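Local coordinates for Phthiocerol/phthiodiolone dimycocerosyl transferase (Mycobacterium tuberculosis, PDB 1Q9J), which probably catalyses the final step of phthiocerol dimycocerosate synthesis, transferring mycocerosyl groups from mycocerosic acid synthase onto phthiocerol, phthiodiolone and phenolphthiocerol, at residues L105-I110 with A116-Y121; V134-L139 with P351-P356. One frame throughout, in Å; residues are numbered along the deposited sequence.

Overall arrangement
Both contacts belong to the part of the molecule built round the five-stranded mixed sheet, with centres about 14 Å apart and on the same side of the chain's centre. Contact 1 comes first along the chain: it is a hairpin within that sheet. Its second strand, 117-123, leads directly into helix 129-148, which lies against the leucine face of the hairpin and supplies the first segment of contact 2. The partner there, 351-356, arrives over two hundred residues later, in the loop feeding strand 360-368 to the edge of the same sheet. The two contacts touch through Leu139 and Val136, so one helix links the hairpin to the returning C-terminal chain.

Contact 1 of 2, residues L105-I110 with A116-Y121; sequences LHLQLI and AELTLY
His106 and Tyr121 face each other as a hydrogen-bonded pair near one end of an antiparallel beta hairpin whose strands run 4.7 Å apart by their axes. Tyr121 N reaches His106 O at 2.8 Å, while His106 N binds Tyr121 O in return. Gln108 and Thr119 make the next such pair, Gln108 N bonding to Thr119 O at 2.8 Å and Thr119 N to Gln108 O. Ile110 and Glu117 form the third pair, and the non-hydrogen-bonded pairs between them are Leu107 with Leu120 and Leu109 with Leu118.

On the face carrying the hydrogen-bonded pairs, Tyr121 turns its CG beside its own backbone N (chi1 -65°), which sends the ring along the hairpin with CD1 next to His106 CB and CE1 by Gln108 CB. His106 O lies at the ring's edge, in its plane. The Gln108 side chain is extended past CG and slants across the tyrosine, its amide plane 84° from the ring plane; OE1 stands 3.6 Å from Tyr121 OH.

The other face is leucine. Leu107 CD1 reaches across to the opposing strand, 3.6 Å from Leu118 CD1 and 3.8 Å from Leu120 CD1. Leu105 CD1 lies 3.9 Å from Leu120 CD1 at one end, and Leu109 CD1 meets Leu118 CD1 at the other.

Outside the hairpin, Thr119 OG1 is hydrogen-bonded to Thr27 OG1, and Tyr121 packs edge-to-face with Tyr369; the side chain of Tyr121 is about 10 Å from that of His124, the probable proton acceptor. Strands 78-80 and 23-31 extend the sheet on either side through backbone bonds. Helix 36-49 packs on Leu105, Leu107 and Leu109, and helix 129-148 on Leu107, Leu118 and Leu120.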
# COMPACT_ATOMS: atom_id res chain seq x y z
N LEU A 105 -11.74 3.97 -10.67
CA LEU A 105 -11.92 4.79 -9.48
C LEU A 105 -13.40 4.83 -9.09
O LEU A 105 -14.29 4.97 -9.95
CB LEU A 105 -11.40 6.20 -9.77
CG LEU A 105 -11.48 7.24 -8.65
CD1 LEU A 105 -10.63 6.81 -7.47
CD2 LEU A 105 -11.04 8.58 -9.18
N HIS A 106 -13.65 4.71 -7.79
CA HIS A 106 -15.00 4.72 -7.23
C HIS A 106 -14.99 5.37 -5.85
O HIS A 106 -14.21 4.98 -4.98
CB HIS A 106 -15.53 3.28 -7.10
CG HIS A 106 -15.92 2.64 -8.41
ND1 HIS A 106 -16.99 3.08 -9.16
CD2 HIS A 106 -15.38 1.60 -9.09
CE1 HIS A 106 -17.09 2.33 -10.25
NE2 HIS A 106 -16.13 1.43 -10.23
N LEU A 107 -15.84 6.38 -5.66
CA LEU A 107 -15.93 7.05 -4.36
C LEU A 107 -17.28 6.67 -3.75
O LEU A 107 -18.32 7.17 -4.17
CB LEU A 107 -15.82 8.57 -4.49
CG LEU A 107 -15.91 9.29 -3.13
CD1 LEU A 107 -14.93 8.65 -2.15
CD2 LEU A 107 -15.62 10.77 -3.28
N GLN A 108 -17.25 5.79 -2.75
CA GLN A 108 -18.48 5.33 -2.11
C GLN A 108 -18.73 5.89 -0.71
O GLN A 108 -18.00 5.58 0.23
CB GLN A 108 -18.45 3.80 -2.05
CG GLN A 108 -19.72 3.19 -1.51
CD GLN A 108 -19.52 1.73 -1.17
OE1 GLN A 108 -18.68 1.38 -0.34
NE2 GLN A 108 -20.30 0.86 -1.81
N LEU A 109 -19.78 6.69 -0.58
CA LEU A 109 -20.14 7.28 0.70
C LEU A 109 -21.39 6.62 1.29
O LEU A 109 -22.47 6.68 0.68
CB LEU A 109 -20.40 8.77 0.55
CG LEU A 109 -20.90 9.44 1.84
CD1 LEU A 109 -19.81 9.36 2.90
CD2 LEU A 109 -21.28 10.89 1.56
N ILE A 110 -21.26 6.02 2.46
CA ILE A 110 -22.39 5.36 3.11
C ILE A 110 -22.81 6.09 4.39
O ILE A 110 -22.13 6.02 5.41
CB ILE A 110 -22.05 3.90 3.47
CG1 ILE A 110 -21.41 3.20 2.28
CG2 ILE A 110 -23.32 3.14 3.84
CD1 ILE A 110 -21.03 1.77 2.56
N ALA A 116 -20.78 8.92 8.56
CA ALA A 116 -20.85 7.93 7.48
C ALA A 116 -19.51 7.25 7.24
O ALA A 116 -18.57 7.43 8.02
CB ALA A 116 -21.31 8.62 6.21
N GLU A 117 -19.42 6.46 6.18
CA GLU A 117 -18.18 5.78 5.81
C GLU A 117 -17.77 6.22 4.41
O GLU A 117 -18.50 6.01 3.45
CB GLU A 117 -18.35 4.26 5.79
CG GLU A 117 -18.80 3.65 7.08
CD GLU A 117 -18.88 2.13 7.01
OE1 GLU A 117 -19.48 1.52 7.92
OE2 GLU A 117 -18.33 1.56 6.04
N LEU A 118 -16.59 6.83 4.32
CA LEU A 118 -16.07 7.28 3.03
C LEU A 118 -15.12 6.19 2.58
O LEU A 118 -14.27 5.74 3.35
CB LEU A 118 -15.33 8.60 3.19
CG LEU A 118 -14.95 9.31 1.89
CD1 LEU A 118 -16.19 9.60 1.09
CD2 LEU A 118 -14.21 10.60 2.22
N THR A 119 -15.27 5.73 1.34
CA THR A 119 -14.40 4.68 0.83
C THR A 119 -14.02 4.97 -0.60
O THR A 119 -14.88 5.13 -1.46
CB THR A 119 -15.08 3.32 0.87
OG1 THR A 119 -15.61 3.10 2.18
CG2 THR A 119 -14.09 2.21 0.54
N LEU A 120 -12.71 5.03 -0.85
CA LEU A 120 -12.19 5.28 -2.18
C LEU A 120 -11.59 4.01 -2.74
O LEU A 120 -10.82 3.32 -2.07
CB LEU A 120 -11.12 6.36 -2.15
CG LEU A 120 -10.73 6.85 -3.55
CD1 LEU A 120 -11.62 8.03 -3.92
CD2 LEU A 120 -9.27 7.29 -3.55
N TYR A 121 -11.97 3.68 -3.97
CA TYR A 121 -11.45 2.49 -4.63
C TYR A 121 -10.59 2.98 -5.78
O TYR A 121 -11.01 3.81 -6.60
CB TYR A 121 -12.56 1.61 -5.17
CG TYR A 121 -13.42 1.01 -4.10
CD1 TYR A 121 -14.47 1.73 -3.54
CD2 TYR A 121 -13.18 -0.29 -3.63
CE1 TYR A 121 -15.26 1.17 -2.55
CE2 TYR A 121 -13.97 -0.86 -2.64
CZ TYR A 121 -15.01 -0.13 -2.10
OH TYR A 121 -15.78 -0.68 -1.10

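Contact 2 of 2, residues V134-L139 with P351-P356; sequences VLVDEL and PTMRTP
Asp137 and Met353 bring the two backbones to their nearest approach, with CA atoms 6.1 Å apart, where a turn of helix 129-148 meets an irregular loop. The helical segment has its regular internal bonding, Glu138 N to Val134 O and Leu139 N to Leu135 O, and no hydrogen bond crosses to 351-356. In the loop, Thr352 has the left-handed helical conformation (phi 60°, psi 22°), a bend in the chain just before Met353; from there the backbone runs more extended to Pro356.

On the loop side nearly all of the contact is Met353. Its CG is anti to the backbone N (chi1 -176°), and further bends at chi2 and chi3 lay the sulfur over the helix surface. SD rests 4.1 Å from Val136 O and 4.1 Å from Asp137 CA, alongside the helix backbone, while Val136 CG1 lies 4.2 Å from Met353 SD. This is loose van der Waals packing, only 132 Å² in total. At the margin, the Asp137 carboxylate extends towards the loop, yet its OD2 finds another acceptor, Thr352 O, 4.3 Å away. Two oxygens at that distance add no bond, so between these two segments the contact is the packing of the methionine.

Farther along the same helix, Arg354 NH2 forms a salt bridge to Asp145, and Pro356 packs on Tyr143 and Thr144. The loop carries the chain from strand 342-345 of the six-stranded sheet to edge strand 360-368 of the five-stranded one, a crossing consistent with the two related domains of this acyltransferase. Met353 also touches Ile361 and Ile364 of strand 360-368, while Val136 touches Phe350 and, on strand 117-123, Leu120.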
# COMPACT_ATOMS: atom_id res chain seq x y z
N VAL A 134 -1.80 10.35 -1.19
CA VAL A 134 -1.78 11.75 -1.61
C VAL A 134 -3.14 12.16 -2.19
O VAL A 134 -3.61 13.27 -1.94
CB VAL A 134 -0.65 12.02 -2.64
CG1 VAL A 134 -0.86 13.38 -3.30
CG2 VAL A 134 0.70 11.97 -1.96
N LEU A 135 -3.75 11.27 -2.96
CA LEU A 135 -5.06 11.52 -3.57
C LEU A 135 -6.10 11.65 -2.47
O LEU A 135 -6.82 12.65 -2.37
CB LEU A 135 -5.43 10.38 -4.53
CG LEU A 135 -4.51 10.26 -5.74
CD1 LEU A 135 -4.81 8.99 -6.52
CD2 LEU A 135 -4.66 11.49 -6.62
N VAL A 136 -6.17 10.62 -1.63
CA VAL A 136 -7.09 10.56 -0.50
C VAL A 136 -6.98 11.85 0.32
O VAL A 136 -7.97 12.39 0.80
CB VAL A 136 -6.74 9.37 0.42
CG1 VAL A 136 -7.67 9.34 1.62
CG2 VAL A 136 -6.79 8.08 -0.37
N ASP A 137 -5.76 12.32 0.49
CA ASP A 137 -5.52 13.53 1.25
C ASP A 137 -6.01 14.76 0.45
O ASP A 137 -6.62 15.69 1.00
CB ASP A 137 -4.03 13.61 1.60
CG ASP A 137 -3.64 14.95 2.18
OD1 ASP A 137 -3.16 15.80 1.40
OD2 ASP A 137 -3.82 15.17 3.40
N GLU A 138 -5.78 14.74 -0.85
CA GLU A 138 -6.24 15.82 -1.70
C GLU A 138 -7.77 15.93 -1.62
O GLU A 138 -8.32 17.03 -1.44
CB GLU A 138 -5.85 15.56 -3.14
CG GLU A 138 -6.07 16.75 -4.06
CD GLU A 138 -5.62 16.47 -5.47
OE1 GLU A 138 -4.44 16.03 -5.65
OE2 GLU A 138 -6.43 16.72 -6.39
N LEU A 139 -8.45 14.80 -1.76
CA LEU A 139 -9.91 14.76 -1.68
C LEU A 139 -10.43 15.51 -0.44
O LEU A 139 -11.21 16.45 -0.56
CB LEU A 139 -10.41 13.30 -1.64
CG LEU A 139 -11.91 13.11 -1.35
CD1 LEU A 139 -12.74 13.54 -2.56
CD2 LEU A 139 -12.18 11.65 -1.03
N PRO A 351 -2.40 11.13 8.75
CA PRO A 351 -2.64 12.08 9.84
C PRO A 351 -2.64 13.46 9.16
O PRO A 351 -2.34 13.57 7.97
CB PRO A 351 -1.44 11.86 10.73
CG PRO A 351 -0.34 11.77 9.71
CD PRO A 351 -0.94 11.01 8.52
N THR A 352 -2.97 14.50 9.92
CA THR A 352 -2.99 15.85 9.36
C THR A 352 -3.97 15.97 8.21
O THR A 352 -3.86 16.87 7.37
CB THR A 352 -1.60 16.27 8.83
OG1 THR A 352 -0.58 15.80 9.71
CG2 THR A 352 -1.51 17.80 8.73
N MET A 353 -4.94 15.07 8.16
CA MET A 353 -5.94 15.08 7.09
C MET A 353 -7.08 16.02 7.42
O MET A 353 -7.89 15.76 8.31
CB MET A 353 -6.48 13.67 6.88
CG MET A 353 -7.46 13.56 5.73
SD MET A 353 -7.12 12.08 4.76
CE MET A 353 -7.57 10.79 5.94
N ARG A 354 -7.14 17.12 6.68
CA ARG A 354 -8.16 18.15 6.86
C ARG A 354 -9.61 17.66 6.87
O ARG A 354 -10.02 16.84 6.05
CB ARG A 354 -8.02 19.21 5.77
CG ARG A 354 -6.64 19.83 5.69
CD ARG A 354 -6.61 20.87 4.58
NE ARG A 354 -7.71 21.82 4.71
CZ ARG A 354 -8.02 22.73 3.81
NH1 ARG A 354 -7.32 22.83 2.68
NH2 ARG A 354 -9.04 23.55 4.02
N THR A 355 -10.38 18.18 7.83
CA THR A 355 -11.80 17.87 7.99
C THR A 355 -12.42 19.11 8.60
O THR A 355 -12.02 19.53 9.69
CB THR A 355 -12.04 16.71 8.96
OG1 THR A 355 -11.38 16.99 10.20
CG2 THR A 355 -11.53 15.40 8.38
N PRO A 356 -13.41 19.70 7.92
CA PRO A 356 -14.09 20.90 8.41
C PRO A 356 -14.67 20.72 9.81
O PRO A 356 -14.76 19.59 10.31
CB PRO A 356 -15.17 21.13 7.35
CG PRO A 356 -15.52 19.75 6.96
CD PRO A 356 -14.17 19.10 6.82